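Local coordinates for protein putative phosphosugar isomerases (Salmonella typhimurium LT2, PDB 3FKJ) that is a putative phosphosugar isomerase of the SIS-domain family, probably binding and isomerising carbohydrate derivatives, at residues I294-K298 and L299-D303. Sequence-based numbering, arbitrary orientation.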
loop_
_atom_site.group_PDB
_atom_site.type_symbol
_atom_site.label_atom_id
_atom_site.label_comp_id
_atom_site.label_asym_id
_atom_site.label_seq_id
_atom_site.Cartn_x
_atom_site.Cartn_y
_atom_site.Cartn_z
ATOM N N ILE A 294 -14.580 13.891 -7.233
ATOM C CA ILE A 294 -15.760 13.167 -6.747
ATOM C C ILE A 294 -15.734 13.231 -5.225
ATOM O O ILE A 294 -14.890 12.615 -4.588
ATOM C CB ILE A 294 -15.776 11.714 -7.254
ATOM C CG1 ILE A 294 -15.702 11.712 -8.807
ATOM C CG2 ILE A 294 -17.026 11.008 -6.744
ATOM C CD1 ILE A 294 -15.573 10.355 -9.452
ATOM N N ASP A 295 -16.662 14.002 -4.652
ATOM C CA ASP A 295 -16.622 14.334 -3.234
ATOM C C ASP A 295 -17.671 13.552 -2.459
ATOM O O ASP A 295 -18.872 13.736 -2.694
ATOM C CB ASP A 295 -16.850 15.847 -3.045
ATOM C CG ASP A 295 -16.706 16.289 -1.576
ATOM O OD1 ASP A 295 -16.369 15.437 -0.705
ATOM O OD2 ASP A 295 -16.912 17.493 -1.294
ATOM N N ALA A 296 -17.230 12.712 -1.507
ATOM C CA ALA A 296 -18.187 11.936 -0.695
ATOM C C ALA A 296 -19.206 12.841 0.021
ATOM O O ALA A 296 -20.399 12.529 0.058
ATOM C CB ALA A 296 -17.473 11.047 0.299
ATOM N N ASP A 297 -18.726 13.955 0.578
ATOM C CA ASP A 297 -19.577 14.889 1.332
ATOM C C ASP A 297 -20.696 15.520 0.520
ATOM O O ASP A 297 -21.714 15.880 1.090
ATOM C CB ASP A 297 -18.742 16.002 1.988
ATOM C CG ASP A 297 -18.613 15.841 3.508
ATOM O OD1 ASP A 297 -19.457 15.138 4.104
ATOM O OD2 ASP A 297 -17.673 16.432 4.108
ATOM N N LYS A 298 -20.508 15.671 -0.786
ATOM C CA LYS A 298 -21.550 16.197 -1.669
ATOM C C LYS A 298 -22.548 15.119 -2.044
ATOM O O LYS A 298 -23.666 15.416 -2.427
ATOM C CB LYS A 298 -20.951 16.790 -2.954
ATOM C CG LYS A 298 -20.749 18.293 -2.940
ATOM C CD LYS A 298 -20.114 18.779 -1.646
ATOM C CE LYS A 298 -19.699 20.240 -1.740
ATOM N NZ LYS A 298 -18.914 20.668 -0.545
ATOM N N LEU A 299 -22.148 13.863 -1.946
ATOM C CA LEU A 299 -23.001 12.766 -2.382
ATOM C C LEU A 299 -23.685 12.070 -1.203
ATOM O O LEU A 299 -24.141 10.930 -1.334
ATOM C CB LEU A 299 -22.190 11.763 -3.222
ATOM C CG LEU A 299 -21.465 12.348 -4.435
ATOM C CD1 LEU A 299 -20.481 11.326 -5.003
ATOM C CD2 LEU A 299 -22.467 12.819 -5.481
ATOM N N GLY A 300 -23.741 12.739 -0.052
ATOM C CA GLY A 300 -24.627 12.314 1.039
ATOM C C GLY A 300 -24.019 11.405 2.097
ATOM O O GLY A 300 -24.728 10.616 2.737
ATOM N N ILE A 301 -22.708 11.511 2.295
ATOM C CA ILE A 301 -22.079 10.864 3.439
ATOM C C ILE A 301 -22.596 11.450 4.753
ATOM O O ILE A 301 -22.713 10.704 5.726
ATOM C CB ILE A 301 -20.526 10.887 3.353
ATOM C CG1 ILE A 301 -20.043 9.649 2.608
ATOM C CG2 ILE A 301 -19.877 10.911 4.732
ATOM C CD1 ILE A 301 -19.975 8.376 3.447
ATOM N N GLN A 302 -22.941 12.746 4.778
ATOM C CA GLN A 302 -23.441 13.372 6.009
ATOM C C GLN A 302 -24.805 12.822 6.383
ATOM O O GLN A 302 -25.158 12.818 7.557
ATOM C CB GLN A 302 -23.494 14.909 5.943
ATOM C CG GLN A 302 -22.123 15.643 6.026
ATOM C CD GLN A 302 -21.145 15.096 7.116
ATOM O OE1 GLN A 302 -21.407 15.188 8.324
ATOM N NE2 GLN A 302 -20.002 14.560 6.672
ATOM N N ASP A 303 -25.539 12.332 5.388
ATOM C CA ASP A 303 -26.805 11.638 5.611
ATOM C C ASP A 303 -26.648 10.254 6.230
ATOM O O ASP A 303 -27.589 9.741 6.790
ATOM C CB ASP A 303 -27.579 11.481 4.299
ATOM C CG ASP A 303 -27.843 12.807 3.605
ATOM O OD1 ASP A 303 -27.972 13.834 4.305
ATOM O OD2 ASP A 303 -27.914 12.805 2.355
#
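Gln302 NE2 donates to the syn lone pair of Asp297 OD1 at 2.7 Å, the oxygen lying close to the amide plane. The carboxylate and amide planes stand 62° apart, and a bend at chi2 (-44°) swings the glutamine amide round to this oxygen.

Leu299 N donates to Ala296 O at 3.0 Å and more weakly to Asp295 O, while Ile301 N makes a weak bond to the same Ala296 O. At the start of this backbone turn, Asp295 OD1 accepts from Asp297 N at 3.1 Å, met from above the carboxylate plane, an Asx turn; Arg274 forms a salt bridge with that oxygen, and Lys298 NZ adds a long salt bridge to Asp295 OD2, 3.8 Å.

Leu299 CD1 meets Ile294 CG2 at 3.9 Å, and Ile301 CG1 lies 3.7 Å from Ala296 CB; helix 313-331 packs against all four side chains. Gly300, at the positive phi of 94°, takes a backbone shape in which a side chain would press on the preceding carbonyl O.

Strand 290-295 thus ends in a compact turn whose face toward helix 313-331 is apolar, whereas its polar face relies on carboxylates to hold an arginine, a backbone N-H and a side-chain amide.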